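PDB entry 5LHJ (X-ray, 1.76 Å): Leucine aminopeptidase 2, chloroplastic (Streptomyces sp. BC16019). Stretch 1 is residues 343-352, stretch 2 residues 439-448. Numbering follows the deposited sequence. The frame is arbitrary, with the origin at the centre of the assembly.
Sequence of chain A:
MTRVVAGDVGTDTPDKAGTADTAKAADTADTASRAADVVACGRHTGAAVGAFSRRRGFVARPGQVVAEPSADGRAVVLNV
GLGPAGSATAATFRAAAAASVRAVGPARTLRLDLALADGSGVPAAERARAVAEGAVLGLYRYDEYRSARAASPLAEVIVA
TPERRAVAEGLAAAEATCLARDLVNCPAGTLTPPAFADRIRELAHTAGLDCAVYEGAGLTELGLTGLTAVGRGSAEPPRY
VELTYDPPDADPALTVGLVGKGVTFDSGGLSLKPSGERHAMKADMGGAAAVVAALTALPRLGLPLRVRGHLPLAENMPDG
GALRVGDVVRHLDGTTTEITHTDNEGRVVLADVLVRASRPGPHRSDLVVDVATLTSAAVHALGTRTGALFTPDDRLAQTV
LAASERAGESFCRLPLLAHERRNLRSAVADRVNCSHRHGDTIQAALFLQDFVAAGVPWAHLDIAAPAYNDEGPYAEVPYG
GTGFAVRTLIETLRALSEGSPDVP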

ATOM      1  N   ASP A 343     -18.951   0.509   3.569  1.00 16.88           N
ATOM      2  CA  ASP A 343     -18.608   1.869   4.017  1.00 17.32           C
ATOM      3  C   ASP A 343     -19.472   2.987   3.393  1.00 17.14           C
ATOM      4  O   ASP A 343     -19.447   4.117   3.893  1.00 17.47           O
ATOM      5  CB  ASP A 343     -17.122   2.158   3.796  1.00 17.97           C
ATOM      6  CG  ASP A 343     -16.622   3.386   4.559  1.00 18.70           C
ATOM      7  OD1 ASP A 343     -17.066   3.643   5.700  1.00 18.09           O
ATOM      8  OD2 ASP A 343     -15.754   4.105   4.010  1.00 19.29           O
ATOM      9  N   ASN A 344     -20.255   2.697   2.348  1.00 16.51           N
ATOM     10  CA  ASN A 344     -21.218   3.677   1.811  1.00 16.59           C
ATOM     11  C   ASN A 344     -22.615   3.408   2.389  1.00 16.66           C
ATOM     12  O   ASN A 344     -23.612   3.287   1.663  1.00 16.53           O
ATOM     13  CB  ASN A 344     -21.235   3.683   0.281  1.00 16.68           C
ATOM     14  CG  ASN A 344     -20.067   4.458  -0.323  1.00 16.90           C
ATOM     15  OD1 ASN A 344     -19.231   5.033   0.394  1.00 16.85           O
ATOM     16  ND2 ASN A 344     -20.012   4.491  -1.651  1.00 16.63           N
ATOM     17  N   GLU A 345     -22.663   3.348   3.711  1.00 17.12           N
ATOM     18  CA  GLU A 345     -23.887   2.967   4.431  1.00 17.80           C
ATOM     19  C   GLU A 345     -24.838   4.143   4.616  1.00 17.22           C
ATOM     20  O   GLU A 345     -26.041   3.937   4.695  1.00 17.21           O
ATOM     21  CB  GLU A 345     -23.543   2.297   5.775  1.00 18.58           C
ATOM     22  CG  GLU A 345     -23.452   3.205   6.996  1.00 19.49           C
ATOM     23  CD  GLU A 345     -22.316   4.195   6.999  1.00 21.04           C
ATOM     24  OE1 GLU A 345     -21.381   4.084   6.172  1.00 22.26           O
ATOM     25  OE2 GLU A 345     -22.350   5.096   7.855  1.00 23.23           O
ATOM     26  N   GLY A 346     -24.307   5.367   4.686  1.00 16.87           N
ATOM     27  CA  GLY A 346     -25.121   6.551   4.930  1.00 16.70           C
ATOM     28  C   GLY A 346     -26.251   6.738   3.928  1.00 16.18           C
ATOM     29  O   GLY A 346     -27.404   7.002   4.306  1.00 16.33           O
ATOM     30  N   ARG A 347     -25.935   6.595   2.639  1.00 15.79           N
ATOM     31  CA  ARG A 347     -26.950   6.802   1.610  1.00 15.43           C
ATOM     32  C   ARG A 347     -28.064   5.748   1.700  1.00 15.49           C
ATOM     33  O   ARG A 347     -29.231   6.043   1.448  1.00 15.25           O
ATOM     34  CB  ARG A 347     -26.320   6.858   0.210  1.00 15.35           C
ATOM     35  CG  ARG A 347     -25.769   5.543  -0.335  1.00 15.45           C
ATOM     36  CD  ARG A 347     -24.831   5.809  -1.511  1.00 15.44           C
ATOM     37  NE  ARG A 347     -23.609   6.447  -1.048  1.00 15.78           N
ATOM     38  CZ  ARG A 347     -22.573   6.819  -1.806  1.00 15.96           C
ATOM     39  NH1 ARG A 347     -22.568   6.649  -3.125  1.00 16.16           N
ATOM     40  NH2 ARG A 347     -21.529   7.373  -1.219  1.00 16.19           N
ATOM     41  N   VAL A 348     -27.690   4.540   2.100  1.00 15.95           N
ATOM     42  CA  VAL A 348     -28.618   3.417   2.246  1.00 16.27           C
ATOM     43  C   VAL A 348     -29.578   3.656   3.428  1.00 16.54           C
ATOM     44  O   VAL A 348     -30.763   3.373   3.324  1.00 16.65           O
ATOM     45  CB  VAL A 348     -27.832   2.078   2.395  1.00 16.69           C
ATOM     46  CG1 VAL A 348     -28.754   0.906   2.701  1.00 17.05           C
ATOM     47  CG2 VAL A 348     -27.011   1.803   1.145  1.00 16.90           C
ATOM     48  N   VAL A 349     -29.057   4.192   4.522  1.00 16.61           N
ATOM     49  CA  VAL A 349     -29.858   4.556   5.690  1.00 17.11           C
ATOM     50  C   VAL A 349     -30.834   5.712   5.356  1.00 16.68           C
ATOM     51  O   VAL A 349     -32.020   5.670   5.707  1.00 17.18           O
ATOM     52  CB  VAL A 349     -28.945   4.940   6.875  1.00 17.41           C
ATOM     53  CG1 VAL A 349     -29.743   5.529   8.013  1.00 18.14           C
ATOM     54  CG2 VAL A 349     -28.132   3.737   7.363  1.00 17.75           C
ATOM     55  N   LEU A 350     -30.333   6.744   4.689  1.00 16.16           N
ATOM     56  CA  LEU A 350     -31.140   7.910   4.346  1.00 16.00           C
ATOM     57  C   LEU A 350     -32.269   7.618   3.357  1.00 15.88           C
ATOM     58  O   LEU A 350     -33.307   8.271   3.420  1.00 15.49           O
ATOM     59  CB  LEU A 350     -30.258   9.023   3.774  1.00 16.30           C
ATOM     60  CG  LEU A 350     -29.247   9.656   4.736  1.00 16.68           C
ATOM     61  CD1 LEU A 350     -28.242  10.542   3.991  1.00 17.07           C
ATOM     62  CD2 LEU A 350     -29.971  10.439   5.788  1.00 16.80           C
ATOM     63  N   ALA A 351     -32.053   6.664   2.444  1.00 15.91           N
ATOM     64  CA  ALA A 351     -32.989   6.376   1.341  1.00 16.10           C
ATOM     65  C   ALA A 351     -34.439   6.266   1.799  1.00 16.46           C
ATOM     66  O   ALA A 351     -35.311   7.020   1.356  1.00 16.48           O
ATOM     67  CB  ALA A 351     -32.570   5.102   0.623  1.00 16.35           C
ATOM     68  N   ASP A 352     -34.699   5.367   2.738  1.00 16.54           N
ATOM     69  CA  ASP A 352     -36.088   5.112   3.164  1.00 17.11           C
ATOM     70  C   ASP A 352     -36.657   6.283   3.947  1.00 16.90           C
ATOM     71  O   ASP A 352     -37.853   6.553   3.887  1.00 16.99           O
ATOM     72  CB  ASP A 352     -36.168   3.839   4.001  1.00 17.39           C
ATOM     73  CG  ASP A 352     -35.504   2.682   3.320  1.00 17.94           C
ATOM     74  OD1 ASP A 352     -36.179   2.040   2.495  1.00 19.17           O
ATOM     75  OD2 ASP A 352     -34.285   2.439   3.536  1.00 17.69           O
ATOM     76  N   GLY A 439     -16.066  10.235  -8.706  1.00 17.57           N
ATOM     77  CA  GLY A 439     -17.340  10.972  -8.717  1.00 17.38           C
ATOM     78  C   GLY A 439     -18.339  10.565  -7.647  1.00 16.85           C
ATOM     79  O   GLY A 439     -19.540  10.871  -7.770  1.00 16.16           O
ATOM     80  N   ASP A 440     -17.868   9.912  -6.579  1.00 16.66           N
ATOM     81  CA  ASP A 440     -18.808   9.388  -5.565  1.00 17.17           C
ATOM     82  C   ASP A 440     -19.660  10.473  -4.877  1.00 16.75           C
ATOM     83  O   ASP A 440     -20.799  10.205  -4.497  1.00 16.60           O
ATOM     84  CB  ASP A 440     -18.097   8.541  -4.502  1.00 17.65           C
ATOM     85  CG  ASP A 440     -19.081   7.820  -3.587  1.00 18.59           C
ATOM     86  OD1 ASP A 440     -19.970   7.100  -4.109  1.00 18.97           O
ATOM     87  OD2 ASP A 440     -19.008   8.028  -2.351  1.00 19.70           O
ATOM     88  N   THR A 441     -19.133  11.683  -4.710  1.00 16.72           N
ATOM     89  CA  THR A 441     -19.909  12.758  -4.084  1.00 16.78           C
ATOM     90  C   THR A 441     -21.160  13.093  -4.920  1.00 16.51           C
ATOM     91  O   THR A 441     -22.270  13.198  -4.385  1.00 16.18           O
ATOM     92  CB  THR A 441     -19.053  14.027  -3.846  1.00 17.62           C
ATOM     93  OG1 THR A 441     -17.926  13.708  -3.012  1.00 18.25           O
ATOM     94  CG2 THR A 441     -19.885  15.104  -3.158  1.00 17.66           C
ATOM     95  N   ILE A 442     -20.976  13.188  -6.236  1.00 16.34           N
ATOM     96  CA  ILE A 442     -22.095  13.428  -7.153  1.00 16.25           C
ATOM     97  C   ILE A 442     -23.002  12.189  -7.239  1.00 15.95           C
ATOM     98  O   ILE A 442     -24.242  12.301  -7.190  1.00 15.91           O
ATOM     99  CB  ILE A 442     -21.593  13.925  -8.532  1.00 17.14           C
ATOM    100  CG1 ILE A 442     -20.861  15.278  -8.323  1.00 17.72           C
ATOM    101  CG2 ILE A 442     -22.767  14.026  -9.507  1.00 17.11           C
ATOM    102  CD1 ILE A 442     -20.454  16.036  -9.555  1.00 18.42           C
ATOM    103  N   GLN A 443     -22.401  11.004  -7.317  1.00 15.68           N
ATOM    104  CA  GLN A 443     -23.182   9.767  -7.378  1.00 15.70           C
ATOM    105  C   GLN A 443     -24.056   9.588  -6.133  1.00 15.40           C
ATOM    106  O   GLN A 443     -25.201   9.162  -6.249  1.00 15.60           O
ATOM    107  CB  GLN A 443     -22.279   8.548  -7.556  1.00 15.94           C
ATOM    108  CG  GLN A 443     -21.571   8.527  -8.899  1.00 16.50           C
ATOM    109  CD  GLN A 443     -20.327   7.661  -8.895  1.00 17.04           C
ATOM    110  OE1 GLN A 443     -20.238   6.679  -8.149  1.00 17.54           O
ATOM    111  NE2 GLN A 443     -19.363   7.999  -9.747  1.00 17.36           N
ATOM    112  N   ALA A 444     -23.528   9.948  -4.956  1.00 15.10           N
ATOM    113  CA  ALA A 444     -24.316   9.824  -3.713  1.00 14.88           C
ATOM    114  C   ALA A 444     -25.542  10.739  -3.727  1.00 14.87           C
ATOM    115  O   ALA A 444     -26.628  10.354  -3.268  1.00 14.89           O
ATOM    116  CB  ALA A 444     -23.462  10.104  -2.485  1.00 14.80           C
ATOM    117  N   ALA A 445     -25.368  11.950  -4.254  1.00 14.94           N
ATOM    118  CA  ALA A 445     -26.454  12.913  -4.359  1.00 15.16           C
ATOM    119  C   ALA A 445     -27.533  12.397  -5.314  1.00 15.11           C
ATOM    120  O   ALA A 445     -28.728  12.473  -5.016  1.00 14.88           O
ATOM    121  CB  ALA A 445     -25.913  14.269  -4.817  1.00 15.14           C
ATOM    122  N   LEU A 446     -27.103  11.859  -6.462  1.00 15.24           N
ATOM    123  CA  LEU A 446     -28.030  11.238  -7.431  1.00 15.53           C
ATOM    124  C   LEU A 446     -28.777  10.028  -6.839  1.00 15.43           C
ATOM    125  O   LEU A 446     -29.971   9.837  -7.080  1.00 15.58           O
ATOM    126  CB  LEU A 446     -27.273  10.824  -8.700  1.00 15.72           C
ATOM    127  CG  LEU A 446     -26.682  11.990  -9.511  1.00 16.03           C
ATOM    128  CD1 LEU A 446     -25.655  11.494 -10.519  1.00 16.34           C
ATOM    129  CD2 LEU A 446     -27.781  12.784 -10.207  1.00 16.50           C
ATOM    130  N   PHE A 447     -28.057   9.211  -6.073  1.00 15.34           N
ATOM    131  CA  PHE A 447     -28.639   8.087  -5.336  1.00 15.43           C
ATOM    132  C   PHE A 447     -29.781   8.576  -4.440  1.00 15.67           C
ATOM    133  O   PHE A 447     -30.903   8.026  -4.495  1.00 15.84           O
ATOM    134  CB  PHE A 447     -27.516   7.380  -4.534  1.00 15.15           C
ATOM    135  CG  PHE A 447     -27.948   6.179  -3.752  1.00 14.97           C
ATOM    136  CD1 PHE A 447     -28.700   6.310  -2.575  1.00 14.88           C
ATOM    137  CD2 PHE A 447     -27.559   4.903  -4.148  1.00 14.89           C
ATOM    138  CE1 PHE A 447     -29.081   5.195  -1.839  1.00 14.95           C
ATOM    139  CE2 PHE A 447     -27.925   3.788  -3.401  1.00 14.94           C
ATOM    140  CZ  PHE A 447     -28.695   3.934  -2.253  1.00 14.81           C
ATOM    141  N   LEU A 448     -29.510   9.588  -3.617  1.00 15.62           N
ATOM    142  CA  LEU A 448     -30.529  10.138  -2.709  1.00 16.11           C
ATOM    143  C   LEU A 448     -31.711  10.737  -3.467  1.00 16.24           C
ATOM    144  O   LEU A 448     -32.863  10.596  -3.051  1.00 15.87           O
ATOM    145  CB  LEU A 448     -29.929  11.206  -1.796  1.00 16.29           C
ATOM    146  CG  LEU A 448     -28.840  10.769  -0.812  1.00 16.58           C
ATOM    147  CD1 LEU A 448     -28.333  11.994  -0.060  1.00 16.95           C
ATOM    148  CD2 LEU A 448     -29.324   9.714   0.164  1.00 16.85           C
TER

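The helical parts of the two stretches run side by side in nearly the same direction, their axes 18° apart and 10.0 Å at closest approach. Together the stretches bury 387 Å², and Arg347 contributes the largest share. Its side chain leaves the first helix toward the second and fits as a knob among Asp440, Ala444, Phe447 and Leu448, so that one long residue meets a little over two turns of its neighbour.

The charged tip finds its partner at the start of the second helix. Arg347 NH1 donates to Asp440 OD1 at 2.8 Å, and Arg347 NH2 donates to Asp440 OD2, also at 2.8 Å. This two-pronged salt bridge matches the two terminal nitrogens of the guanidinium with the two oxygens of a carboxylate, and Asp440 OD1 lies near the guanidinium plane, where the N-H bonds point. Arginine suits the place because it is long enough to reach Asp440, and the salt bridge offsets the cost of burying its charge. Over one face of the guanidinium lies the methyl of Ala444, with Arg347 CZ 3.5 Å from Ala444 CB; the small side chain lets the flat group pass close to the helix.

The aliphatic part of the same side chain serves Phe447. Arg347 CG sits over the phenyl face, 3.7 Å from the centroid of the Phe447 ring, in a CH-pi contact. The t rotamer of Phe447 carries its ring against the first helix, where Val348 CG2 approaches Phe447 CZ at 4.4 Å and Ala351 CB approaches Phe447 CE1 at 4.3 Å. An aromatic ring suits the place because it offers a face to Arg347 CG while its rim atoms CZ and CE1 meet Val348 and Ala351.

Leu448 extends this apolar patch. Its CA-to-CB bond points sideways, but the branched end comes nearer, bringing Leu448 CD2 to 3.8 Å from Leu350 CB and 4.1 Å from Arg347 CB. Leucine suits the place because its branched side chain carries a methyl out to the first helix and leaves no polar group to satisfy in that buried setting.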